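Local coordinates for kelch domain-containing protein (Colletotrichum graminicola M1.001, PDB 5C86) that probably oxidises primary alcohols to aldehydes as a fungal copper-dependent alcohol oxidase of the galactose oxidase and glyoxal oxidase family AA5, at residues 229-234 / 428-433; 306-311 / 329-334; 393-398 / 447-452. All coordinates share one frame; numbering follows the deposited sequence.

From the N terminus, the chain builds a seven-bladed kelch propeller, and strand 5-11 joins the last blade. Contact 1 opens at 229-234, at the turn between strands 225-230 and 235-239 of one blade. Contact 2 lies wholly inside the loop that contact 1 will close. It closes a short loop, 306-311 onto 329-334, that holds strands 313-316 and 321-324, near His-335, which binds copper in the metal-loaded enzyme. Contact 3 opens at 393-398, in the C-terminal early-set domain. Contact 1 then closes at 428-433 and ties this domain to the propeller. Contact 3 closes last, at 447-452, so contacts 1 and 3 cross. They touch where Ile-432 CG2 packs 3.5 Å from Pro-450 CG.

Contact 1: 229-234 / 428-433; sequences YDAVAG and DQRRIP
Arg-431 grips the backbone of 229-234 with two hydrogen bonds, one from its side chain and one at its main chain. Its chain is extended from CG to NE and runs past the carbonyl of Tyr-229. Arg-431 NH1 donates to Tyr-229 O at 3.0 Å, and this oxygen lies almost exactly in the guanidinium plane. NE of the same group bonds to Pro-287 O. The main-chain bond, Ala-231 N to Arg-431 O, is 2.8 Å long and nearly straight (168°). A water links the opposite charges, donating to Asp-230 OD2 and accepting from Arg-431 NH1.

The 229-234 segment forms the turn between strands 225-230 and 235-239 of a kelch propeller blade, and 431-433 begins a strand of the early-set domain. Tyr-229 and Asp-230 form a classic beta bulge opposite Lys-235. An Asx motif follows: Ala-233 N donates to Asp-230 OD1 at 3.1 Å, from above the carboxylate plane.

Apolar contacts flank these bonds. Ala-231 CB meets Ile-432 CG1 at 3.8 Å. Val-232 CG2 touches Ile-432 CG2 at 3.7 Å, the two side chains crossing at about a right angle. The Pro-433 ring lies across the Asp-230 carboxylate, with CD 3.4 Å from OD1.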
loop_
_atom_site.group_PDB
_atom_site.type_symbol
_atom_site.label_atom_id
_atom_site.label_comp_id
_atom_site.label_asym_id
_atom_site.label_seq_id
_atom_site.Cartn_x
_atom_site.Cartn_y
_atom_site.Cartn_z
ATOM N N TYR A 229 -10.844 -0.132 0.890
ATOM C CA TYR A 229 -11.375 0.054 -0.435
ATOM C C TYR A 229 -12.515 1.080 -0.486
ATOM O O TYR A 229 -12.901 1.512 -1.572
ATOM C CB TYR A 229 -11.816 -1.281 -1.050
ATOM C CG TYR A 229 -13.010 -1.902 -0.392
ATOM C CD1 TYR A 229 -14.251 -1.534 -0.737
ATOM C CD2 TYR A 229 -12.843 -2.819 0.611
ATOM C CE1 TYR A 229 -15.353 -2.121 -0.093
ATOM C CE2 TYR A 229 -13.892 -3.406 1.288
ATOM C CZ TYR A 229 -15.135 -3.008 0.915
ATOM O OH TYR A 229 -16.194 -3.635 1.521
ATOM N N ASP A 230 -13.134 1.442 0.654
ATOM C CA ASP A 230 -14.105 2.526 0.650
ATOM C C ASP A 230 -13.948 3.221 1.970
ATOM O O ASP A 230 -14.562 2.793 2.982
ATOM C CB ASP A 230 -15.524 2.035 0.416
ATOM C CG ASP A 230 -16.542 3.184 0.426
ATOM O OD1 ASP A 230 -16.195 4.317 0.886
ATOM O OD2 ASP A 230 -17.660 2.960 -0.091
ATOM N N ALA A 231 -13.106 4.245 2.014
ATOM C CA ALA A 231 -12.814 4.903 3.278
ATOM C C ALA A 231 -14.002 5.702 3.819
ATOM O O ALA A 231 -14.124 5.842 5.042
ATOM C CB ALA A 231 -11.636 5.769 3.118
ATOM N N VAL A 232 -14.865 6.150 2.945
ATOM C CA VAL A 232 -16.029 6.922 3.376
ATOM C C VAL A 232 -16.967 6.014 4.219
ATOM O O VAL A 232 -17.480 6.429 5.267
ATOM C CB VAL A 232 -16.726 7.518 2.147
ATOM C CG1 VAL A 232 -18.049 8.173 2.547
ATOM C CG2 VAL A 232 -15.844 8.541 1.436
ATOM N N ALA A 233 -17.077 4.766 3.826
ATOM C CA ALA A 233 -17.933 3.783 4.516
ATOM C C ALA A 233 -17.162 3.023 5.562
ATOM O O ALA A 233 -17.745 2.135 6.223
ATOM C CB ALA A 233 -18.528 2.824 3.481
ATOM N N GLY A 234 -15.845 3.288 5.686
ATOM C CA GLY A 234 -15.098 2.602 6.701
ATOM C C GLY A 234 -14.830 1.132 6.384
ATOM O O GLY A 234 -14.728 0.351 7.283
ATOM N N ASP A 428 -0.627 3.124 2.999
ATOM C CA ASP A 428 -0.896 4.367 2.321
ATOM C C ASP A 428 -2.077 4.302 1.355
ATOM O O ASP A 428 -2.632 5.344 1.003
ATOM C CB ASP A 428 0.323 4.823 1.546
ATOM C CG ASP A 428 1.406 5.446 2.408
ATOM O OD1 ASP A 428 1.213 6.477 3.123
ATOM O OD2 ASP A 428 2.503 4.822 2.408
ATOM N N GLN A 429 -2.382 3.105 0.823
ATOM C CA GLN A 429 -3.427 3.028 -0.161
ATOM C C GLN A 429 -4.827 3.012 0.513
ATOM O O GLN A 429 -5.075 2.217 1.341
ATOM C CB GLN A 429 -3.292 1.834 -1.121
ATOM C CG GLN A 429 -3.489 0.537 -0.524
ATOM C CD GLN A 429 -3.560 -0.647 -1.583
ATOM O OE1 GLN A 429 -3.949 -0.537 -2.779
ATOM N NE2 GLN A 429 -3.201 -1.754 -1.099
ATOM N N ARG A 430 -5.683 3.849 0.004
ATOM C CA ARG A 430 -7.098 3.800 0.288
ATOM C C ARG A 430 -7.839 4.437 -0.822
ATOM O O ARG A 430 -7.336 5.316 -1.527
ATOM C CB ARG A 430 -7.391 4.519 1.623
ATOM C CG ARG A 430 -7.017 5.978 1.678
ATOM C CD ARG A 430 -7.470 6.664 2.959
ATOM N NE ARG A 430 -6.817 6.031 4.111
ATOM C CZ ARG A 430 -7.301 5.980 5.371
ATOM N NH1 ARG A 430 -8.428 6.669 5.725
ATOM N NH2 ARG A 430 -6.608 5.313 6.270
ATOM N N ARG A 431 -9.078 4.044 -0.977
ATOM C CA ARG A 431 -9.963 4.599 -1.990
ATOM C C ARG A 431 -11.174 5.311 -1.348
ATOM O O ARG A 431 -11.784 4.780 -0.422
ATOM C CB ARG A 431 -10.538 3.512 -2.853
ATOM C CG ARG A 431 -11.674 3.929 -3.771
ATOM C CD ARG A 431 -12.063 2.791 -4.722
ATOM N NE ARG A 431 -13.323 3.059 -5.471
ATOM C CZ ARG A 431 -14.530 2.927 -4.972
ATOM N NH1 ARG A 431 -14.722 2.466 -3.743
ATOM N NH2 ARG A 431 -15.560 3.174 -5.732
ATOM N N ILE A 432 -11.474 6.467 -1.871
ATOM C CA ILE A 432 -12.628 7.292 -1.558
ATOM C C ILE A 432 -13.463 7.438 -2.823
ATOM O O ILE A 432 -13.041 8.084 -3.766
ATOM C CB ILE A 432 -12.149 8.640 -1.030
ATOM C CG1 ILE A 432 -11.456 8.408 0.340
ATOM C CG2 ILE A 432 -13.302 9.695 -1.000
ATOM C CD1 ILE A 432 -10.630 9.625 0.746
ATOM N N PRO A 433 -14.668 6.883 -2.858
ATOM C CA PRO A 433 -15.562 7.190 -3.990
ATOM C C PRO A 433 -16.068 8.585 -3.867
ATOM O O PRO A 433 -16.154 9.131 -2.763
ATOM C CB PRO A 433 -16.708 6.209 -3.827
ATOM C CG PRO A 433 -16.735 5.909 -2.403
ATOM C CD PRO A 433 -15.342 6.075 -1.847
HETATM O O HOH W 1 -17.389 1.952 -2.572
#

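Contact 2: 306-311 / 329-334; sequences TTPQLT and TVPRNY
Pro-308 and Pro-331 meet through their rings, CB to CB at 3.8 Å. Next to them, Leu-310 turns both methyls onto the 329-331 backbone. Its CD2 packs 3.8 Å from Pro-331 CA, and its CD1 lies 4.1 Å from Thr-329 O. The Asn-333 amide lies beside Pro-308. Its CG stands anti to its own carbonyl carbon (chi1 -64°). Asn-333 ND2 is held mainly by Ser-304 O, and makes a weak hydrogen bond to Thr-306 O at 3.3 Å.

A water bridges the two segments. It accepts from Arg-332 N at 2.9 Å. It also lies within hydrogen-bonding distance of Gln-309 O and Asn-333 OD1.

In the kelch propeller, 306-311 belongs to the loop between strands 291-294 and 313-316 of one blade. The 329-334 segment is the link from that blade to strand 336-340 of the next.

Further out, Gly-296 holds both loops by backbone bonds, to Gln-309 and to Arg-332. Val-330 CG1 sits 3.5 Å above one face of the Arg-332 guanidinium, toward its rim. Arg-332 NH1 forms a salt bridge with Asp-364 OD1. Beyond Asn-333, the hydroxyl of Tyr-334 is hydrogen-bonded to that of Tyr-120. Tyr-120 and the next residue in sequence, His-335, bind copper in the metal-loaded enzyme; no copper is present here.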
loop_
_atom_site.group_PDB
_atom_site.type_symbol
_atom_site.label_atom_id
_atom_site.label_comp_id
_atom_site.label_asym_id
_atom_site.label_seq_id
_atom_site.Cartn_x
_atom_site.Cartn_y
_atom_site.Cartn_z
ATOM N N THR A 306 8.502 -22.130 -4.011
ATOM C CA THR A 306 7.668 -23.318 -3.871
ATOM C C THR A 306 6.189 -22.945 -3.616
ATOM O O THR A 306 5.865 -21.775 -3.258
ATOM C CB THR A 306 8.173 -24.197 -2.739
ATOM O OG1 THR A 306 8.157 -23.435 -1.535
ATOM C CG2 THR A 306 9.613 -24.708 -3.086
ATOM N N THR A 307 5.341 -23.934 -3.818
ATOM C CA THR A 307 3.836 -23.833 -3.771
ATOM C C THR A 307 3.287 -22.438 -4.175
ATOM O O THR A 307 2.479 -21.844 -3.437
ATOM C CB THR A 307 3.266 -24.296 -2.445
ATOM O OG1 THR A 307 3.688 -23.487 -1.333
ATOM C CG2 THR A 307 3.671 -25.786 -2.211
ATOM N N PRO A 308 3.748 -21.957 -5.329
ATOM C CA PRO A 308 3.330 -20.645 -5.731
ATOM C C PRO A 308 1.895 -20.623 -6.164
ATOM O O PRO A 308 1.370 -21.564 -6.772
ATOM C CB PRO A 308 4.291 -20.312 -6.868
ATOM C CG PRO A 308 4.430 -21.660 -7.566
ATOM C CD PRO A 308 4.561 -22.608 -6.388
ATOM N N GLN A 309 1.248 -19.494 -5.916
ATOM C CA GLN A 309 -0.078 -19.231 -6.478
ATOM C C GLN A 309 0.177 -18.294 -7.678
ATOM O O GLN A 309 0.479 -17.109 -7.504
ATOM C CB GLN A 309 -1.014 -18.639 -5.405
ATOM C CG GLN A 309 -1.269 -19.570 -4.234
ATOM C CD GLN A 309 -2.209 -20.710 -4.573
ATOM O OE1 GLN A 309 -2.390 -21.032 -5.782
ATOM N NE2 GLN A 309 -2.897 -21.228 -3.629
ATOM N N LEU A 310 0.042 -18.839 -8.896
ATOM C CA LEU A 310 0.349 -18.136 -10.126
ATOM C C LEU A 310 -0.872 -17.505 -10.818
ATOM O O LEU A 310 -0.723 -16.812 -11.791
ATOM C CB LEU A 310 1.009 -19.111 -11.130
ATOM C CG LEU A 310 2.337 -19.619 -10.600
ATOM C CD1 LEU A 310 2.941 -20.585 -11.717
ATOM C CD2 LEU A 310 3.321 -18.510 -10.327
ATOM N N THR A 311 -2.064 -17.764 -10.303
ATOM C CA THR A 311 -3.295 -17.194 -10.804
ATOM C C THR A 311 -3.832 -16.139 -9.767
ATOM O O THR A 311 -4.303 -16.550 -8.683
ATOM C CB THR A 311 -4.355 -18.247 -11.013
ATOM O OG1 THR A 311 -3.851 -19.171 -12.013
ATOM C CG2 THR A 311 -5.564 -17.649 -11.573
ATOM N N THR A 329 3.813 -16.441 -14.926
ATOM C CA THR A 329 4.725 -17.607 -14.949
ATOM C C THR A 329 5.776 -17.572 -13.877
ATOM O O THR A 329 6.165 -18.633 -13.358
ATOM C CB THR A 329 5.400 -17.764 -16.330
ATOM O OG1 THR A 329 6.118 -16.586 -16.687
ATOM C CG2 THR A 329 4.383 -18.168 -17.354
ATOM N N VAL A 330 6.133 -16.394 -13.418
ATOM C CA VAL A 330 7.117 -16.224 -12.375
ATOM C C VAL A 330 6.426 -16.200 -11.000
ATOM O O VAL A 330 5.548 -15.368 -10.782
ATOM C CB VAL A 330 7.954 -14.951 -12.552
ATOM C CG1 VAL A 330 8.975 -14.767 -11.464
ATOM C CG2 VAL A 330 8.689 -14.982 -13.933
ATOM N N PRO A 331 6.905 -16.985 -10.036
ATOM C CA PRO A 331 6.319 -16.913 -8.652
ATOM C C PRO A 331 6.527 -15.539 -8.070
ATOM O O PRO A 331 7.590 -14.927 -8.261
ATOM C CB PRO A 331 7.112 -17.951 -7.849
ATOM C CG PRO A 331 7.575 -18.873 -8.899
ATOM C CD PRO A 331 7.932 -18.050 -10.093
ATOM N N ARG A 332 5.526 -15.043 -7.334
ATOM C CA ARG A 332 5.629 -13.776 -6.617
ATOM C C ARG A 332 5.324 -14.039 -5.158
ATOM O O ARG A 332 4.224 -13.803 -4.709
ATOM C CB ARG A 332 4.653 -12.765 -7.239
ATOM C CG ARG A 332 4.908 -12.439 -8.732
ATOM C CD ARG A 332 6.212 -11.795 -9.076
ATOM N NE ARG A 332 6.338 -11.604 -10.552
ATOM C CZ ARG A 332 7.493 -11.388 -11.201
ATOM N NH1 ARG A 332 8.620 -11.305 -10.565
ATOM N NH2 ARG A 332 7.478 -11.270 -12.513
ATOM N N ASN A 333 6.347 -14.494 -4.457
ATOM C CA ASN A 333 6.180 -14.962 -3.111
ATOM C C ASN A 333 6.808 -13.986 -2.172
ATOM O O ASN A 333 6.569 -12.792 -2.282
ATOM C CB ASN A 333 6.686 -16.424 -2.941
ATOM C CG ASN A 333 5.925 -17.424 -3.721
ATOM O OD1 ASN A 333 4.814 -17.197 -4.196
ATOM N ND2 ASN A 333 6.525 -18.631 -3.835
ATOM N N TYR A 334 7.621 -14.406 -1.203
ATOM C CA TYR A 334 8.276 -13.446 -0.299
ATOM C C TYR A 334 9.107 -12.435 -1.095
ATOM O O TYR A 334 9.782 -12.789 -2.048
ATOM C CB TYR A 334 9.191 -14.209 0.679
ATOM C CG TYR A 334 9.615 -13.420 1.872
ATOM C CD1 TYR A 334 8.674 -12.906 2.761
ATOM C CD2 TYR A 334 10.956 -13.208 2.219
ATOM C CE1 TYR A 334 9.034 -12.226 3.856
ATOM C CE2 TYR A 334 11.298 -12.492 3.394
ATOM C CZ TYR A 334 10.317 -12.017 4.202
ATOM O OH TYR A 334 10.611 -11.374 5.422
HETATM O O HOH W 2 3.249 -16.664 -6.628
#

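Contact 3: 393-398 / 447-452; sequences TAVRAG and VNVPND
Val-449 packs against Val-395 and Ala-397 at one end of the early-set domain, an immunoglobulin-like beta sandwich. Strand 394-396 runs parallel to 476-481, while 447-448 ends a strand paired with 400-405. The contact joins the exits of these two strands.

The inner side is close-packed. Val-395 CG2 occupies the crowded position between its own backbone N and carbonyl carbon. From there it meets Val-449 CG2 at 3.7 Å, and the two side chains cross obliquely. Val-449 CG1, anti to its own backbone N (chi1 174°), lies 4.1 Å from Ala-397 CA. Val-449 also packs on Ile-401 and Val-480 of the neighbouring strands. The methyl of Ala-397 lies against two carbonyls, with CB 3.3 Å from Pro-450 O and 3.4 Å from Asn-451 O.

Gly-398 fits where the backbones come nearest. Its single N-H is shared by two carbonyls in weak, bent bonds, to Val-449 O at 3.0 Å and to Pro-450 O at 3.1 Å. Next to it, a backbone hydrogen bond joins Val-449 and Ala-399, beside the pairing of strands 444-448 and 400-405.

The outer side is looser and, in the isolated chain, faces solvent. Arg-396 sends its long chain away from 447-452, although its O lies near Val-449 CB. Asn-448 is exposed, and its CB lies near Gly-398 O. Asn-451 is the exception, a tight spot at this exposed margin. Its amide folds back over the glycine, which turns with a positive phi (93°). There Asn-451 OD1 comes within 3.1 Å of Gly-398 CA.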
loop_
_atom_site.group_PDB
_atom_site.type_symbol
_atom_site.label_atom_id
_atom_site.label_comp_id
_atom_site.label_asym_id
_atom_site.label_seq_id
_atom_site.Cartn_x
_atom_site.Cartn_y
_atom_site.Cartn_z
ATOM N N THR A 393 -5.326 21.781 -7.377
ATOM C CA THR A 393 -4.510 20.581 -7.085
ATOM C C THR A 393 -4.045 20.469 -5.687
ATOM O O THR A 393 -3.346 19.506 -5.349
ATOM C CB THR A 393 -3.271 20.454 -7.961
ATOM O OG1 THR A 393 -2.450 21.607 -7.735
ATOM C CG2 THR A 393 -3.640 20.276 -9.346
ATOM N N ALA A 394 -4.465 21.335 -4.821
ATOM C CA ALA A 394 -4.166 21.203 -3.398
ATOM C C ALA A 394 -5.396 21.762 -2.713
ATOM O O ALA A 394 -5.742 22.940 -2.923
ATOM C CB ALA A 394 -2.927 21.973 -3.006
ATOM N N VAL A 395 -6.079 20.935 -1.936
ATOM C CA VAL A 395 -7.296 21.381 -1.293
ATOM C C VAL A 395 -7.375 20.816 0.081
ATOM O O VAL A 395 -6.803 19.775 0.374
ATOM C CB VAL A 395 -8.544 21.073 -2.049
ATOM C CG1 VAL A 395 -8.494 21.682 -3.477
ATOM C CG2 VAL A 395 -8.732 19.597 -2.174
ATOM N N ARG A 396 -8.115 21.480 0.944
ATOM C CA ARG A 396 -8.301 21.006 2.289
ATOM C C ARG A 396 -9.429 19.966 2.291
ATOM O O ARG A 396 -10.225 19.856 1.326
ATOM C CB ARG A 396 -8.776 22.198 3.201
ATOM C CG ARG A 396 -7.625 23.108 3.502
ATOM C CD ARG A 396 -8.012 24.430 4.155
ATOM N NE ARG A 396 -6.777 25.039 4.698
ATOM C CZ ARG A 396 -6.686 26.263 5.214
ATOM N NH1 ARG A 396 -5.516 26.688 5.665
ATOM N NH2 ARG A 396 -7.745 27.062 5.270
ATOM N N ALA A 397 -9.619 19.278 3.412
ATOM C CA ALA A 397 -10.792 18.429 3.620
ATOM C C ALA A 397 -12.056 19.248 3.482
ATOM O O ALA A 397 -12.134 20.421 3.897
ATOM C CB ALA A 397 -10.725 17.745 4.981
ATOM N N GLY A 398 -13.002 18.670 2.786
ATOM C CA GLY A 398 -14.310 19.364 2.551
ATOM C C GLY A 398 -14.401 20.185 1.255
ATOM O O GLY A 398 -15.488 20.588 0.864
ATOM N N VAL A 447 -16.933 17.683 -7.340
ATOM C CA VAL A 447 -16.892 16.771 -6.202
ATOM C C VAL A 447 -16.453 17.542 -4.982
ATOM O O VAL A 447 -15.887 18.641 -5.089
ATOM C CB VAL A 447 -15.884 15.592 -6.441
ATOM C CG1 VAL A 447 -16.326 14.749 -7.599
ATOM C CG2 VAL A 447 -14.418 16.057 -6.588
ATOM N N ASN A 448 -16.645 16.945 -3.810
ATOM C CA ASN A 448 -16.002 17.521 -2.644
ATOM C C ASN A 448 -15.153 16.434 -1.988
ATOM O O ASN A 448 -15.582 15.292 -1.778
ATOM C CB ASN A 448 -17.025 17.962 -1.585
ATOM C CG ASN A 448 -17.859 19.140 -1.951
ATOM O OD1 ASN A 448 -17.662 19.851 -2.966
ATOM N ND2 ASN A 448 -18.792 19.416 -1.053
ATOM N N VAL A 449 -13.998 16.853 -1.509
ATOM C CA VAL A 449 -13.160 15.971 -0.689
ATOM C C VAL A 449 -13.874 15.700 0.642
ATOM O O VAL A 449 -14.420 16.660 1.151
ATOM C CB VAL A 449 -11.825 16.601 -0.439
ATOM C CG1 VAL A 449 -11.001 15.771 0.518
ATOM C CG2 VAL A 449 -11.084 16.750 -1.752
ATOM N N PRO A 450 -13.850 14.482 1.182
ATOM C CA PRO A 450 -14.440 14.245 2.464
ATOM C C PRO A 450 -13.969 15.271 3.529
ATOM O O PRO A 450 -12.850 15.702 3.558
ATOM C CB PRO A 450 -13.929 12.863 2.834
ATOM C CG PRO A 450 -13.807 12.173 1.477
ATOM C CD PRO A 450 -13.351 13.229 0.571
ATOM N N ASN A 451 -14.928 15.632 4.428
ATOM C CA ASN A 451 -14.521 16.531 5.478
ATOM C C ASN A 451 -13.693 15.980 6.592
ATOM O O ASN A 451 -13.014 16.750 7.281
ATOM C CB ASN A 451 -15.802 17.112 6.062
ATOM C CG ASN A 451 -16.162 18.396 5.431
ATOM O OD1 ASN A 451 -15.420 19.394 5.494
ATOM N ND2 ASN A 451 -17.361 18.400 4.805
ATOM N N ASP A 452 -13.637 14.687 6.780
ATOM C CA ASP A 452 -12.958 14.106 7.904
ATOM C C ASP A 452 -11.566 13.644 7.427
ATOM O O ASP A 452 -11.446 12.795 6.504
ATOM C CB ASP A 452 -13.754 12.881 8.377
ATOM C CG ASP A 452 -13.377 12.452 9.779
ATOM O OD1 ASP A 452 -12.189 12.364 10.093
ATOM O OD2 ASP A 452 -14.338 12.232 10.584
#